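Local structure of 3-hydroxyacyl-CoA dehydrogenase type-2 (Mycobacterium avium, 3PPI) at residues R48-L62 with L70-N84. The protein probably catalyses the NAD-dependent oxidation of 3-hydroxyacyl-CoA substrates to 3-oxoacyl-CoA, as a member of the short-chain dehydrogenase/reductase family. Residues are numbered along the deposited sequence; the frame is centred on the assembly and turned at random.
Sequences RRLHADGLGVVIADL and LADELGNRAEFVSTN. With MG (magnesium ion), chain E.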
ATOM      1  N   ARG A  48     -23.780 -20.963  -3.449  1.00 22.52           N
ATOM      2  CA  ARG A  48     -23.678 -22.420  -3.391  1.00 23.55           C
ATOM      3  C   ARG A  48     -22.834 -22.856  -2.185  1.00 23.12           C
ATOM      4  O   ARG A  48     -23.201 -23.784  -1.470  1.00 23.72           O
ATOM      5  CB  ARG A  48     -23.080 -22.971  -4.691  1.00 23.59           C
ATOM      6  CG  ARG A  48     -24.015 -22.864  -5.889  1.00 25.60           C
ATOM      7  CD  ARG A  48     -23.412 -23.504  -7.115  1.00 26.29           C
ATOM      8  NE  ARG A  48     -24.263 -23.360  -8.302  1.00 27.66           N
ATOM      9  CZ  ARG A  48     -25.292 -24.153  -8.599  1.00 29.03           C
ATOM     10  NH1 ARG A  48     -25.634 -25.152  -7.791  1.00 29.46           N
ATOM     11  NH2 ARG A  48     -25.993 -23.935  -9.705  1.00 29.78           N
ATOM     12  N   ARG A  49     -21.707 -22.185  -1.977  1.00 22.16           N
ATOM     13  CA  ARG A  49     -20.797 -22.495  -0.870  1.00 21.89           C
ATOM     14  C   ARG A  49     -21.442 -22.230   0.485  1.00 21.99           C
ATOM     15  O   ARG A  49     -21.399 -23.074   1.373  1.00 21.43           O
ATOM     16  CB  ARG A  49     -19.517 -21.657  -0.980  1.00 21.40           C
ATOM     17  CG  ARG A  49     -18.534 -21.790   0.187  1.00 21.46           C
ATOM     18  CD  ARG A  49     -18.080 -23.228   0.424  1.00 22.73           C
ATOM     19  NE  ARG A  49     -17.158 -23.292   1.559  1.00 24.00           N
ATOM     20  CZ  ARG A  49     -15.832 -23.202   1.494  1.00 23.13           C
ATOM     21  NH1 ARG A  49     -15.195 -23.048   0.344  1.00 23.12           N
ATOM     22  NH2 ARG A  49     -15.130 -23.260   2.612  1.00 24.11           N
ATOM     23  N   LEU A  50     -22.008 -21.040   0.660  1.00 22.02           N
ATOM     24  CA  LEU A  50     -22.596 -20.699   1.956  1.00 22.60           C
ATOM     25  C   LEU A  50     -23.804 -21.595   2.270  1.00 24.44           C
ATOM     26  O   LEU A  50     -23.987 -22.008   3.409  1.00 25.03           O
ATOM     27  CB  LEU A  50     -22.973 -19.227   2.012  1.00 22.61           C
ATOM     28  CG  LEU A  50     -21.835 -18.207   1.933  1.00 20.81           C
ATOM     29  CD1 LEU A  50     -22.418 -16.773   2.122  1.00 20.17           C
ATOM     30  CD2 LEU A  50     -20.736 -18.504   2.949  1.00 20.29           C
ATOM     31  N   HIS A  51     -24.595 -21.918   1.249  1.00 25.67           N
ATOM     32  CA  HIS A  51     -25.724 -22.826   1.394  1.00 26.83           C
ATOM     33  C   HIS A  51     -25.256 -24.235   1.811  1.00 27.69           C
ATOM     34  O   HIS A  51     -25.799 -24.822   2.749  1.00 28.02           O
ATOM     35  CB  HIS A  51     -26.528 -22.872   0.087  1.00 27.43           C
ATOM     36  CG  HIS A  51     -27.661 -23.847   0.116  1.00 28.96           C
ATOM     37  ND1 HIS A  51     -27.535 -25.148  -0.319  1.00 30.50           N
ATOM     38  CD2 HIS A  51     -28.935 -23.718   0.550  1.00 30.54           C
ATOM     39  CE1 HIS A  51     -28.687 -25.775  -0.166  1.00 31.50           C
ATOM     40  NE2 HIS A  51     -29.554 -24.928   0.356  1.00 31.51           N
ATOM     41  N   ALA A  52     -24.239 -24.764   1.128  1.00 27.48           N
ATOM     42  CA  ALA A  52     -23.652 -26.056   1.497  1.00 28.12           C
ATOM     43  C   ALA A  52     -23.057 -26.055   2.914  1.00 27.93           C
ATOM     44  O   ALA A  52     -23.061 -27.080   3.583  1.00 27.02           O
ATOM     45  CB  ALA A  52     -22.593 -26.468   0.494  1.00 27.63           C
ATOM     46  N   ASP A  53     -22.561 -24.903   3.369  1.00 27.34           N
ATOM     47  CA  ASP A  53     -22.013 -24.791   4.732  1.00 27.46           C
ATOM     48  C   ASP A  53     -23.061 -24.632   5.832  1.00 27.69           C
ATOM     49  O   ASP A  53     -22.699 -24.500   7.008  1.00 28.15           O
ATOM     50  CB  ASP A  53     -21.032 -23.624   4.828  1.00 26.59           C
ATOM     51  CG  ASP A  53     -19.722 -23.897   4.118  1.00 27.99           C
ATOM     52  OD1 ASP A  53     -19.503 -25.048   3.684  1.00 30.16           O
ATOM     53  OD2 ASP A  53     -18.913 -22.947   3.987  1.00 28.40           O
ATOM     54  N   GLY A  54     -24.333 -24.598   5.464  1.00 27.94           N
ATOM     55  CA  GLY A  54     -25.411 -24.624   6.449  1.00 28.75           C
ATOM     56  C   GLY A  54     -26.170 -23.323   6.637  1.00 28.26           C
ATOM     57  O   GLY A  54     -27.077 -23.266   7.456  1.00 29.02           O
ATOM     58  N   LEU A  55     -25.812 -22.276   5.889  1.00 26.95           N
ATOM     59  CA  LEU A  55     -26.534 -20.989   5.982  1.00 26.74           C
ATOM     60  C   LEU A  55     -27.802 -20.987   5.131  1.00 26.97           C
ATOM     61  O   LEU A  55     -27.849 -21.613   4.081  1.00 27.15           O
ATOM     62  CB  LEU A  55     -25.643 -19.818   5.537  1.00 25.32           C
ATOM     63  CG  LEU A  55     -24.591 -19.357   6.547  1.00 25.27           C
ATOM     64  CD1 LEU A  55     -23.542 -18.481   5.863  1.00 24.21           C
ATOM     65  CD2 LEU A  55     -25.245 -18.619   7.713  1.00 26.07           C
ATOM     66  N   GLY A  56     -28.826 -20.281   5.596  1.00 27.41           N
ATOM     67  CA  GLY A  56     -29.935 -19.883   4.732  1.00 27.29           C
ATOM     68  C   GLY A  56     -29.391 -18.722   3.915  1.00 26.30           C
ATOM     69  O   GLY A  56     -28.672 -17.885   4.459  1.00 25.58           O
ATOM     70  N   VAL A  57     -29.701 -18.674   2.618  1.00 26.16           N
ATOM     71  CA  VAL A  57     -29.130 -17.668   1.725  1.00 25.40           C
ATOM     72  C   VAL A  57     -30.172 -16.971   0.860  1.00 26.37           C
ATOM     73  O   VAL A  57     -31.053 -17.615   0.272  1.00 27.63           O
ATOM     74  CB  VAL A  57     -28.066 -18.280   0.807  1.00 25.20           C
ATOM     75  CG1 VAL A  57     -27.406 -17.193  -0.032  1.00 24.58           C
ATOM     76  CG2 VAL A  57     -27.006 -19.002   1.624  1.00 23.67           C
ATOM     77  N   VAL A  58     -30.077 -15.644   0.794  1.00 26.05           N
ATOM     78  CA  VAL A  58     -30.885 -14.862  -0.118  1.00 25.91           C
ATOM     79  C   VAL A  58     -30.035 -14.505  -1.323  1.00 25.48           C
ATOM     80  O   VAL A  58     -28.946 -13.944  -1.186  1.00 24.16           O
ATOM     81  CB  VAL A  58     -31.418 -13.608   0.545  1.00 26.35           C
ATOM     82  CG1 VAL A  58     -32.030 -12.658  -0.501  1.00 26.34           C
ATOM     83  CG2 VAL A  58     -32.434 -13.992   1.605  1.00 26.39           C
ATOM     84  N   ILE A  59     -30.518 -14.903  -2.497  1.00 26.17           N
ATOM     85  CA  ILE A  59     -29.909 -14.563  -3.763  1.00 26.14           C
ATOM     86  C   ILE A  59     -30.491 -13.204  -4.154  1.00 26.48           C
ATOM     87  O   ILE A  59     -31.645 -13.124  -4.554  1.00 27.92           O
ATOM     88  CB  ILE A  59     -30.243 -15.621  -4.846  1.00 26.36           C
ATOM     89  CG1 ILE A  59     -29.621 -16.968  -4.492  1.00 26.54           C
ATOM     90  CG2 ILE A  59     -29.776 -15.163  -6.220  1.00 26.67           C
ATOM     91  CD1 ILE A  59     -30.518 -18.191  -4.872  1.00 26.68           C
ATOM     92  N   ALA A  60     -29.707 -12.149  -3.975  1.00 25.72           N
ATOM     93  CA  ALA A  60     -30.124 -10.778  -4.239  1.00 26.12           C
ATOM     94  C   ALA A  60     -29.565 -10.352  -5.580  1.00 26.21           C
ATOM     95  O   ALA A  60     -28.366 -10.084  -5.707  1.00 25.74           O
ATOM     96  CB  ALA A  60     -29.627  -9.838  -3.140  1.00 24.91           C
ATOM     97  N   ASP A  61     -30.427 -10.288  -6.583  1.00 27.09           N
ATOM     98  CA  ASP A  61     -29.986 -10.019  -7.941  1.00 27.76           C
ATOM     99  C   ASP A  61     -31.160  -9.479  -8.770  1.00 29.03           C
ATOM    100  O   ASP A  61     -32.313  -9.626  -8.373  1.00 29.45           O
ATOM    101  CB  ASP A  61     -29.451 -11.315  -8.557  1.00 27.76           C
ATOM    102  CG  ASP A  61     -28.400 -11.074  -9.597  1.00 28.80           C
ATOM    103  OD1 ASP A  61     -28.672 -10.260 -10.509  1.00 31.51           O
ATOM    104  OD2 ASP A  61     -27.299 -11.689  -9.506  1.00 25.70           O
ATOM    105  N   LEU A  62     -30.859  -8.838  -9.899  1.00 29.84           N
ATOM    106  CA  LEU A  62     -31.887  -8.407 -10.845  1.00 31.63           C
ATOM    107  C   LEU A  62     -32.149  -9.467 -11.923  1.00 32.62           C
ATOM    108  O   LEU A  62     -33.173  -9.417 -12.594  1.00 33.12           O
ATOM    109  CB  LEU A  62     -31.515  -7.068 -11.491  1.00 31.64           C
ATOM    110  CG  LEU A  62     -31.657  -5.812 -10.621  1.00 32.64           C
ATOM    111  CD1 LEU A  62     -31.147  -4.596 -11.389  1.00 32.22           C
ATOM    112  CD2 LEU A  62     -33.118  -5.621 -10.172  1.00 32.81           C
ATOM    113  N   LEU A  70     -31.671 -20.834  -9.624  1.00 33.81           N
ATOM    114  CA  LEU A  70     -30.693 -21.215  -8.613  1.00 32.69           C
ATOM    115  C   LEU A  70     -31.364 -21.485  -7.263  1.00 32.96           C
ATOM    116  O   LEU A  70     -31.032 -22.456  -6.586  1.00 31.99           O
ATOM    117  CB  LEU A  70     -29.619 -20.128  -8.464  1.00 31.54           C
ATOM    118  CG  LEU A  70     -28.533 -20.396  -7.432  1.00 30.07           C
ATOM    119  CD1 LEU A  70     -27.736 -21.628  -7.829  1.00 27.75           C
ATOM    120  CD2 LEU A  70     -27.620 -19.163  -7.286  1.00 26.65           C
ATOM    121  N   ALA A  71     -32.296 -20.620  -6.872  1.00 33.41           N
ATOM    122  CA  ALA A  71     -33.025 -20.805  -5.617  1.00 34.36           C
ATOM    123  C   ALA A  71     -33.835 -22.113  -5.614  1.00 36.09           C
ATOM    124  O   ALA A  71     -33.879 -22.827  -4.597  1.00 35.74           O
ATOM    125  CB  ALA A  71     -33.933 -19.613  -5.353  1.00 34.71           C
ATOM    126  N   ASP A  72     -34.463 -22.422  -6.750  1.00 37.65           N
ATOM    127  CA  ASP A  72     -35.234 -23.665  -6.894  1.00 39.68           C
ATOM    128  C   ASP A  72     -34.319 -24.883  -6.830  1.00 39.69           C
ATOM    129  O   ASP A  72     -34.617 -25.847  -6.129  1.00 40.39           O
ATOM    130  CB  ASP A  72     -36.035 -23.684  -8.208  1.00 40.91           C
ATOM    131  CG  ASP A  72     -37.127 -22.614  -8.254  1.00 42.79           C
ATOM    132  OD1 ASP A  72     -37.474 -22.049  -7.196  1.00 44.25           O
ATOM    133  OD2 ASP A  72     -37.634 -22.323  -9.361  1.00 46.57           O
ATOM    134  N   GLU A  73     -33.200 -24.834  -7.550  1.00 39.20           N
ATOM    135  CA  GLU A  73     -32.226 -25.928  -7.540  1.00 39.05           C
ATOM    136  C   GLU A  73     -31.736 -26.238  -6.130  1.00 38.49           C
ATOM    137  O   GLU A  73     -31.550 -27.397  -5.791  1.00 38.67           O
ATOM    138  CB  GLU A  73     -31.013 -25.577  -8.422  1.00 38.45           C
ATOM    139  CG  GLU A  73     -29.870 -26.615  -8.379  1.00 38.96           C
ATOM    140  CD  GLU A  73     -28.612 -26.166  -9.110  1.00 38.48           C
ATOM    141  OE1 GLU A  73     -28.661 -25.175  -9.863  1.00 38.74           O
ATOM    142  OE2 GLU A  73     -27.555 -26.800  -8.920  1.00 39.54           O
ATOM    143  N   LEU A  74     -31.493 -25.206  -5.319  1.00 37.44           N
ATOM    144  CA  LEU A  74     -30.904 -25.411  -3.989  1.00 36.75           C
ATOM    145  C   LEU A  74     -31.923 -25.816  -2.918  1.00 37.83           C
ATOM    146  O   LEU A  74     -31.549 -26.428  -1.918  1.00 37.78           O
ATOM    147  CB  LEU A  74     -30.129 -24.167  -3.539  1.00 35.44           C
ATOM    148  CG  LEU A  74     -28.859 -23.850  -4.341  1.00 34.03           C
ATOM    149  CD1 LEU A  74     -28.180 -22.614  -3.773  1.00 31.17           C
ATOM    150  CD2 LEU A  74     -27.918 -25.047  -4.340  1.00 33.06           C
ATOM    151  N   GLY A  75     -33.192 -25.476  -3.117  1.00 38.95           N
ATOM    152  CA  GLY A  75     -34.256 -25.881  -2.191  1.00 40.08           C
ATOM    153  C   GLY A  75     -34.657 -24.798  -1.201  1.00 40.42           C
ATOM    154  O   GLY A  75     -34.394 -23.608  -1.413  1.00 39.08           O
ATOM    155  N   ASN A  76     -35.275 -25.219  -0.102  1.00 41.36           N
ATOM    156  CA  ASN A  76     -36.013 -24.293   0.778  1.00 42.39           C
ATOM    157  C   ASN A  76     -35.180 -23.389   1.697  1.00 40.80           C
ATOM    158  O   ASN A  76     -35.741 -22.497   2.338  1.00 41.69           O
ATOM    159  CB  ASN A  76     -37.064 -25.051   1.604  1.00 44.20           C
ATOM    160  CG  ASN A  76     -36.517 -26.323   2.219  1.00 46.76           C
ATOM    161  OD1 ASN A  76     -35.519 -26.297   2.942  1.00 49.59           O
ATOM    162  ND2 ASN A  76     -37.160 -27.454   1.917  1.00 49.96           N
ATOM    163  N   ARG A  77     -33.866 -23.607   1.760  1.00 38.62           N
ATOM    164  CA  ARG A  77     -32.976 -22.726   2.515  1.00 36.73           C
ATOM    165  C   ARG A  77     -32.331 -21.673   1.600  1.00 34.75           C
ATOM    166  O   ARG A  77     -31.441 -20.939   2.035  1.00 32.91           O
ATOM    167  CB  ARG A  77     -31.895 -23.540   3.224  1.00 36.32           C
ATOM    168  CG  ARG A  77     -32.430 -24.688   4.114  1.00 38.41           C
ATOM    169  CD  ARG A  77     -31.307 -25.313   4.986  1.00 40.09           C
ATOM    170  NE  ARG A  77     -30.298 -26.075   4.236  1.00 40.05           N
ATOM    171  CZ  ARG A  77     -29.071 -25.659   3.888  1.00 41.15           C
ATOM    172  NH1 ARG A  77     -28.597 -24.439   4.193  1.00 38.27           N
ATOM    173  NH2 ARG A  77     -28.286 -26.495   3.208  1.00 42.43           N
ATOM    174  N   ALA A  78     -32.786 -21.599   0.346  1.00 34.39           N
ATOM    175  CA  ALA A  78     -32.297 -20.609  -0.629  1.00 33.32           C
ATOM    176  C   ALA A  78     -33.478 -19.901  -1.288  1.00 33.76           C
ATOM    177  O   ALA A  78     -34.354 -20.565  -1.828  1.00 34.52           O
ATOM    178  CB  ALA A  78     -31.437 -21.286  -1.697  1.00 32.46           C
ATOM    179  N   GLU A  79     -33.487 -18.569  -1.252  1.00 32.74           N
ATOM    180  CA  GLU A  79     -34.567 -17.774  -1.839  1.00 33.80           C
ATOM    181  C   GLU A  79     -34.026 -16.697  -2.759  1.00 32.40           C
ATOM    182  O   GLU A  79     -33.073 -15.994  -2.399  1.00 30.94           O
ATOM    183  CB  GLU A  79     -35.385 -17.082  -0.752  1.00 34.70           C
ATOM    184  CG  GLU A  79     -36.195 -18.025   0.121  1.00 38.67           C
ATOM    185  CD  GLU A  79     -37.406 -18.620  -0.579  1.00 42.85           C
ATOM    186  OE1 GLU A  79     -37.857 -18.076  -1.622  1.00 45.28           O
ATOM    187  OE2 GLU A  79     -37.914 -19.643  -0.067  1.00 45.64           O
ATOM    188  N   PHE A  80     -34.667 -16.536  -3.912  1.00 32.10           N
ATOM    189  CA  PHE A  80     -34.373 -15.427  -4.801  1.00 31.75           C
ATOM    190  C   PHE A  80     -35.182 -14.196  -4.428  1.00 31.97           C
ATOM    191  O   PHE A  80     -36.397 -14.260  -4.335  1.00 33.14           O
ATOM    192  CB  PHE A  80     -34.689 -15.786  -6.253  1.00 32.15           C
ATOM    193  CG  PHE A  80     -34.640 -14.613  -7.163  1.00 32.03           C
ATOM    194  CD1 PHE A  80     -33.434 -13.961  -7.393  1.00 30.71           C
ATOM    195  CD2 PHE A  80     -35.799 -14.112  -7.750  1.00 33.37           C
ATOM    196  CE1 PHE A  80     -33.374 -12.872  -8.209  1.00 30.13           C
ATOM    197  CE2 PHE A  80     -35.747 -13.003  -8.574  1.00 32.81           C
ATOM    198  CZ  PHE A  80     -34.534 -12.378  -8.799  1.00 32.52           C
ATOM    199  N   VAL A  81     -34.519 -13.072  -4.209  1.00 31.12           N
ATOM    200  CA  VAL A  81     -35.226 -11.802  -4.094  1.00 31.55           C
ATOM    201  C   VAL A  81     -34.674 -10.835  -5.139  1.00 31.09           C
ATOM    202  O   VAL A  81     -33.462 -10.584  -5.193  1.00 29.87           O
ATOM    203  CB  VAL A  81     -35.100 -11.206  -2.683  1.00 31.24           C
ATOM    204  CG1 VAL A  81     -35.767  -9.816  -2.610  1.00 31.31           C
ATOM    205  CG2 VAL A  81     -35.693 -12.167  -1.648  1.00 32.01           C
ATOM    206  N   SER A  82     -35.562 -10.307  -5.980  1.00 31.76           N
ATOM    207  CA  SER A  82     -35.183  -9.336  -6.998  1.00 31.84           C
ATOM    208  C   SER A  82     -34.728  -8.073  -6.290  1.00 31.09           C
ATOM    209  O   SER A  82     -35.515  -7.427  -5.596  1.00 31.33           O
ATOM    210  CB  SER A  82     -36.355  -9.040  -7.954  1.00 33.26           C
ATOM    211  OG  SER A  82     -35.989  -8.082  -8.932  1.00 34.23           O
ATOM    212  N   THR A  83     -33.445  -7.746  -6.439  1.00 30.33           N
ATOM    213  CA  THR A  83     -32.831  -6.656  -5.667  1.00 29.44           C
ATOM    214  C   THR A  83     -31.985  -5.719  -6.513  1.00 28.46           C
ATOM    215  O   THR A  83     -31.037  -6.137  -7.158  1.00 27.93           O
ATOM    216  CB  THR A  83     -31.929  -7.197  -4.537  1.00 28.80           C
ATOM    217  OG1 THR A  83     -32.640  -8.177  -3.782  1.00 30.18           O
ATOM    218  CG2 THR A  83     -31.492  -6.057  -3.609  1.00 28.04           C
ATOM    219  N   ASN A  84     -32.351  -4.445  -6.481  1.00 28.60           N
ATOM    220  CA  ASN A  84     -31.556  -3.362  -7.014  1.00 27.47           C
ATOM    221  C   ASN A  84     -30.767  -2.789  -5.840  1.00 26.65           C
ATOM    222  O   ASN A  84     -31.357  -2.192  -4.930  1.00 25.91           O
ATOM    223  CB  ASN A  84     -32.468  -2.295  -7.622  1.00 28.15           C
ATOM    224  CG  ASN A  84     -31.704  -1.154  -8.262  1.00 28.16           C
ATOM    225  OD1 ASN A  84     -30.528  -0.933  -7.988  1.00 28.37           O
ATOM    226  ND2 ASN A  84     -32.381  -0.411  -9.107  1.00 32.39           N
TER
HETATM  227 MG    MG E 300     -35.605 -22.142  -2.739  1.00 39.78          MG
HETATM  228  O   HOH W   1     -32.338 -25.699   0.788  1.00 33.45           O
HETATM  229  O   HOH W   2     -35.348  -8.790 -11.384  1.00 42.04           O
HETATM  230  O   HOH W   3     -36.876 -20.935  -4.394  1.00 37.37           O
HETATM  231  O   HOH W   4     -37.343 -21.795  -1.079  1.00 43.24           O
HETATM  232  O   HOH W   5     -37.179 -24.078  -3.027  1.00 38.68           O
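Arg77, in the turn between helix 64-74 and strand 78-82, stacks on His51 near the end of helix 41-52, joining that preceding helix to the beta-alpha-beta unit. The Arg77 guanidinium lies flat against the imidazole, centres 3.9 Å apart and planes 7° from parallel, while CB of Leu74 presses on the opposite ring face in a CH-pi contact. The Arg77 chain bends at chi3 (-69°) and turns its end-on pair of nitrogens to one acceptor, His51 O: NH2 donates over 3.0 Å from above the carbonyl plane, NH1 over 3.2 Å on a lone pair. That oxygen also takes Gly54 N of the Schellman motif that ends helix 41-52. At the ring edge a water joins His51 NE2, Leu74 O and Arg77 N. Nearby, Arg48 NH1 and NH2 form a salt bridge with Glu73, one to each oxygen; NH2 also bridges to Glu44, and Leu70 CD1 rests over one face of the Arg48 guanidinium.

Ile59 is the apolar counterpart: with CG1 beside its backbone N (chi1 -65°), CD1 reaches helix 64-74, 3.7 Å from Ala71 CB and 3.9 Å from Leu70 CD2. Gly75 O and Ala78 O bind magnesium, with three waters completing the ligands seen. Strands 56-61 and 78-82 pair in parallel, the latter bordering the Rossmann-type sheet within this chain. Strand 31-36 flanks 56-61 on its other side; helix 41-52 packs against Val57 and Ile59, helix 88-98 against Val58 and Val81.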